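Hydroxyethylphosphonate dioxygenase (Streptomyces albus, PDB 6B9R) probably uses dioxygen and a mononuclear iron centre to cleave the carbon-carbon bond of 2-hydroxyethylphosphonate, yielding hydroxymethylphosphonate. Local coordinates at residues N80-Q84 against G85-M89; R276-W279 against P280-S283. All coordinates share one frame; numbering follows the deposited sequence.

Contact 1. Residues N80-Q84 against G85-M89; sequences NDTPQ and GLRMM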
loop_
_atom_site.group_PDB
_atom_site.type_symbol
_atom_site.label_atom_id
_atom_site.label_comp_id
_atom_site.label_asym_id
_atom_site.label_seq_id
_atom_site.Cartn_x
_atom_site.Cartn_y
_atom_site.Cartn_z
ATOM N N ASN A 80 -8.450 17.376 0.216
ATOM C CA ASN A 80 -7.757 17.920 -0.942
ATOM C C ASN A 80 -7.416 19.358 -0.583
ATOM O O ASN A 80 -8.315 20.198 -0.463
ATOM C CB ASN A 80 -8.619 17.847 -2.201
ATOM C CG ASN A 80 -7.870 18.343 -3.448
ATOM O OD1 ASN A 80 -7.048 19.252 -3.372
ATOM N ND2 ASN A 80 -8.142 17.730 -4.589
ATOM N N ASP A 81 -6.131 19.631 -0.366
ATOM C CA ASP A 81 -5.672 20.994 -0.125
ATOM C C ASP A 81 -4.785 21.503 -1.259
ATOM O O ASP A 81 -4.110 22.519 -1.092
ATOM C CB ASP A 81 -4.953 21.087 1.232
ATOM C CG ASP A 81 -3.779 20.134 1.353
ATOM O OD1 ASP A 81 -3.238 19.724 0.310
ATOM O OD2 ASP A 81 -3.397 19.794 2.497
ATOM N N THR A 82 -4.790 20.821 -2.409
ATOM C CA THR A 82 -4.037 21.223 -3.599
ATOM C C THR A 82 -4.982 21.284 -4.802
ATOM O O THR A 82 -4.837 20.524 -5.767
ATOM C CB THR A 82 -2.892 20.246 -3.852
ATOM O OG1 THR A 82 -2.269 19.902 -2.604
ATOM C CG2 THR A 82 -1.851 20.861 -4.770
ATOM N N PRO A 83 -5.972 22.183 -4.771
ATOM C CA PRO A 83 -7.048 22.131 -5.784
ATOM C C PRO A 83 -6.597 22.437 -7.201
ATOM O O PRO A 83 -7.272 22.006 -8.141
ATOM C CB PRO A 83 -8.050 23.185 -5.290
ATOM C CG PRO A 83 -7.224 24.132 -4.476
ATOM C CD PRO A 83 -6.209 23.246 -3.778
ATOM N N GLN A 84 -5.494 23.166 -7.387
ATOM C CA GLN A 84 -4.948 23.414 -8.721
ATOM C C GLN A 84 -3.896 22.386 -9.142
ATOM O O GLN A 84 -3.326 22.512 -10.234
ATOM C CB GLN A 84 -4.362 24.832 -8.785
ATOM C CG GLN A 84 -5.395 25.913 -8.405
ATOM C CD GLN A 84 -4.868 27.329 -8.558
ATOM O OE1 GLN A 84 -3.662 27.563 -8.541
ATOM N NE2 GLN A 84 -5.781 28.285 -8.717
ATOM N N GLY A 85 -3.626 21.370 -8.314
ATOM C CA GLY A 85 -2.688 20.327 -8.653
ATOM C C GLY A 85 -1.250 20.661 -8.309
ATOM O O GLY A 85 -0.399 19.762 -8.266
ATOM N N LEU A 86 -0.970 21.931 -8.066
ATOM C CA LEU A 86 0.317 22.424 -7.603
ATOM C C LEU A 86 -0.001 23.559 -6.641
ATOM O O LEU A 86 -0.931 24.332 -6.879
ATOM C CB LEU A 86 1.193 22.908 -8.776
ATOM C CG LEU A 86 2.658 23.309 -8.525
ATOM C CD1 LEU A 86 3.561 23.043 -9.760
ATOM C CD2 LEU A 86 2.773 24.784 -8.114
ATOM N N ARG A 87 0.728 23.632 -5.535
ATOM C CA ARG A 87 0.544 24.743 -4.611
ATOM C C ARG A 87 1.901 25.229 -4.125
ATOM O O ARG A 87 2.784 24.423 -3.819
ATOM C CB ARG A 87 -0.336 24.353 -3.417
ATOM C CG ARG A 87 -0.475 25.457 -2.380
ATOM C CD ARG A 87 -1.482 25.098 -1.276
ATOM N NE ARG A 87 -1.576 23.658 -1.012
ATOM C CZ ARG A 87 -0.725 22.961 -0.264
ATOM N NH1 ARG A 87 0.322 23.548 0.307
ATOM N NH2 ARG A 87 -0.921 21.662 -0.090
ATOM N N MET A 88 2.059 26.547 -4.059
ATOM C CA MET A 88 3.296 27.155 -3.601
ATOM C C MET A 88 3.149 27.597 -2.156
ATOM O O MET A 88 2.059 27.958 -1.702
ATOM C CB MET A 88 3.682 28.355 -4.475
ATOM C CG MET A 88 3.748 27.996 -5.941
ATOM S SD MET A 88 4.119 29.388 -7.029
ATOM C CE MET A 88 4.286 28.460 -8.553
ATOM N N MET A 89 4.268 27.580 -1.444
ATOM C CA MET A 89 4.368 28.142 -0.109
ATOM C C MET A 89 5.466 29.196 -0.102
ATOM O O MET A 89 6.521 29.004 -0.717
ATOM C CB MET A 89 4.671 27.048 0.905
ATOM C CG MET A 89 4.676 27.551 2.334
ATOM S SD MET A 89 4.950 26.198 3.477
ATOM C CE MET A 89 4.844 27.109 5.017
HETATM O O HOH W 1 -3.481 24.166 -5.499
HETATM O O HOH W 2 -1.690 26.951 -6.917
#
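Thr82 and Gly85 close a type I beta turn, the backbone N of Gly85 donating to Thr82 O over 2.9 Å, and the positive phi of Gly85 would drive any CB against the carbonyl oxygen of Gln84. From the strand that follows, the Arg87 side chain reaches back to the loop: it runs out with CG anti to the backbone N, then bends at chi3 (30°), which brings the guanidinium to Asp81. Arg87 NE donates to Asp81 O at 2.8 Å, with an N-H...O angle of 143°; the oxygen sits at the guanidinium edge, somewhat out of its plane. Arg87 NH2 meets Asp81 OD1 at 3.0 Å in a salt bridge whose hydrogen bond is weak; the carboxylate and guanidinium planes stand 80° apart, far from the coplanar, side-by-side pairing. Both groups have further partners: NH2 also donates to Met116 O, OD1 is bonded to Ser117, and OD2 pairs with Arg118. Within this chain, strand 86-89 is an outermost strand of an antiparallel sheet, hydrogen-bonded to strand 395-398, consistent with the double-stranded beta-helix (cupin) fold of this enzyme family. Toward the root of the arginine, the Thr82 methyl CG2 packs 3.6 Å from Leu86 N and 4.0 Å from Arg87 CB, while its OG1 is bonded to Gln119. Asn80 OD1 accepts from Thr82 N at 2.9 Å, an Asx turn leading into the beta turn. Two waters join Gln84 to Leu86 O: one accepts from Gln84 N, the other donates to Gln84 OE1 at 2.6 Å.

Contact 2. Residues R276-W279 against P280-S283; sequences RAEW and PELS
Glu281 reaches back with OE1 to accept the backbone N-H of Glu278 at 3.0 Å. Because Glu278 is the N-cap and Glu281 lies three residues on, this is one half of a capping box, at the start of helix 279-288 within the Cro/C1-type helix-turn-helix region. The N-H meets Glu281 OE1 on its anti side, 21° out of the carboxylate plane, and Glu278 CG lies 3.4 Å from that oxygen. The helix proper opens with Leu282 N donating to Glu278 O over 2.8 Å. Around this polar pair lies an apolar one: Ala277 CB, just before the cap, touches Leu282 CD2 at 3.9 Å, a hydrophobic staple. The other Leu282 branch, CD1, approaches the Trp279 benzo ring obliquely, 3.5 Å from CE3. Further out, Arg266 on helix 264-271 forms a salt bridge with Glu281 OE2, holding the carboxylate from its far oxygen. Were Glu281 an alanine, the Glu278 N-H would probably lose its capping acceptor and Arg266 the carboxylate it pairs with. Trp279 also stacks on Trp279 of the second subunit, so this helix start takes part in the dimer contact. Arg276 covers one face of the indole near its rim; its CG lies between the backbone N and carbonyl carbon (chi1 63°), and the chain then extends to bring the guanidinium there. Arg276 NH1, which stands 3.5 Å above the Trp279 ring plane, donates to Ala277 O at 3.0 Å, with an N-H...O angle of 144°.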
loop_
_atom_site.group_PDB
_atom_site.type_symbol
_atom_site.label_atom_id
_atom_site.label_comp_id
_atom_site.label_asym_id
_atom_site.label_seq_id
_atom_site.Cartn_x
_atom_site.Cartn_y
_atom_site.Cartn_z
ATOM N N ARG A 276 20.109 -14.806 -5.961
ATOM C CA ARG A 276 18.961 -15.159 -6.783
ATOM C C ARG A 276 19.281 -16.357 -7.668
ATOM O O ARG A 276 20.442 -16.628 -8.007
ATOM C CB ARG A 276 18.524 -13.983 -7.651
ATOM C CG ARG A 276 19.567 -13.545 -8.664
ATOM C CD ARG A 276 18.936 -12.797 -9.826
ATOM N NE ARG A 276 19.947 -12.277 -10.735
ATOM C CZ ARG A 276 20.400 -12.917 -11.811
ATOM N NH1 ARG A 276 19.924 -14.116 -12.132
ATOM N NH2 ARG A 276 21.331 -12.349 -12.571
ATOM N N ALA A 277 18.232 -17.086 -8.033
ATOM C CA ALA A 277 18.360 -18.140 -9.023
ATOM C C ALA A 277 18.717 -17.541 -10.388
ATOM O O ALA A 277 18.640 -16.329 -10.608
ATOM C CB ALA A 277 17.060 -18.942 -9.101
ATOM N N GLU A 278 19.117 -18.408 -11.311
ATOM C CA GLU A 278 19.341 -17.984 -12.686
ATOM C C GLU A 278 18.012 -17.597 -13.331
ATOM O O GLU A 278 16.946 -18.094 -12.951
ATOM C CB GLU A 278 20.018 -19.101 -13.487
ATOM C CG GLU A 278 21.214 -19.754 -12.781
ATOM C CD GLU A 278 22.419 -18.833 -12.683
ATOM O OE1 GLU A 278 23.281 -19.079 -11.813
ATOM O OE2 GLU A 278 22.507 -17.866 -13.474
ATOM N N TRP A 279 18.071 -16.681 -14.304
ATOM C CA TRP A 279 16.842 -16.184 -14.929
ATOM C C TRP A 279 15.920 -17.291 -15.434
ATOM O O TRP A 279 14.708 -17.223 -15.166
ATOM C CB TRP A 279 17.181 -15.202 -16.066
ATOM C CG TRP A 279 17.818 -13.945 -15.571
ATOM C CD1 TRP A 279 19.078 -13.498 -15.856
ATOM C CD2 TRP A 279 17.253 -12.995 -14.656
ATOM N NE1 TRP A 279 19.323 -12.318 -15.194
ATOM C CE2 TRP A 279 18.220 -11.989 -14.449
ATOM C CE3 TRP A 279 16.023 -12.893 -13.999
ATOM C CZ2 TRP A 279 17.995 -10.896 -13.613
ATOM C CZ3 TRP A 279 15.801 -11.804 -13.171
ATOM C CH2 TRP A 279 16.788 -10.825 -12.983
ATOM N N PRO A 280 16.395 -18.318 -16.142
ATOM C CA PRO A 280 15.474 -19.389 -16.551
ATOM C C PRO A 280 14.873 -20.138 -15.377
ATOM O O PRO A 280 13.724 -20.592 -15.467
ATOM C CB PRO A 280 16.363 -20.303 -17.411
ATOM C CG PRO A 280 17.484 -19.437 -17.839
ATOM C CD PRO A 280 17.750 -18.550 -16.677
ATOM N N GLU A 281 15.627 -20.291 -14.283
ATOM C CA GLU A 281 15.075 -20.894 -13.073
ATOM C C GLU A 281 14.020 -19.998 -12.441
ATOM O O GLU A 281 12.973 -20.480 -11.988
ATOM C CB GLU A 281 16.197 -21.187 -12.076
ATOM C CG GLU A 281 17.196 -22.201 -12.580
ATOM C CD GLU A 281 18.395 -22.363 -11.659
ATOM O OE1 GLU A 281 18.803 -21.368 -11.029
ATOM O OE2 GLU A 281 18.931 -23.490 -11.564
ATOM N N LEU A 282 14.281 -18.691 -12.383
ATOM C CA LEU A 282 13.291 -17.786 -11.808
ATOM C C LEU A 282 11.988 -17.830 -12.596
ATOM O O LEU A 282 10.896 -17.789 -12.014
ATOM C CB LEU A 282 13.837 -16.358 -11.762
ATOM C CG LEU A 282 14.923 -16.046 -10.731
ATOM C CD1 LEU A 282 15.484 -14.664 -10.982
ATOM C CD2 LEU A 282 14.367 -16.129 -9.320
ATOM N N SER A 283 12.081 -17.909 -13.926
ATOM C CA SER A 283 10.865 -17.940 -14.736
ATOM C C SER A 283 10.067 -19.204 -14.471
ATOM O O SER A 283 8.836 -19.158 -14.362
ATOM C CB SER A 283 11.209 -17.845 -16.224
ATOM O OG SER A 283 11.918 -16.659 -16.511
#

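Overall arrangement
Contacts 1 and 2 share no helix or strand and lie on opposite sides of the chain's centre, their centres about 45 Å apart and their nearest atoms about 35 Å. Each is partly buried, but the centre of contact 1 sits about 17 Å from the chain centre, against the beta sheet, and that of contact 2 about 31 Å. The second subunit reaches both: it only packs on Asn80 in contact 1, but in contact 2 its Trp279 stacks on Trp279. Both use a carboxylate shared between a partner within the contact and an arginine outside it. In contact 1, charge and waters tie a loop to an edge strand; in contact 2, a backbone N-H is capped beside apolar packing at a helix start.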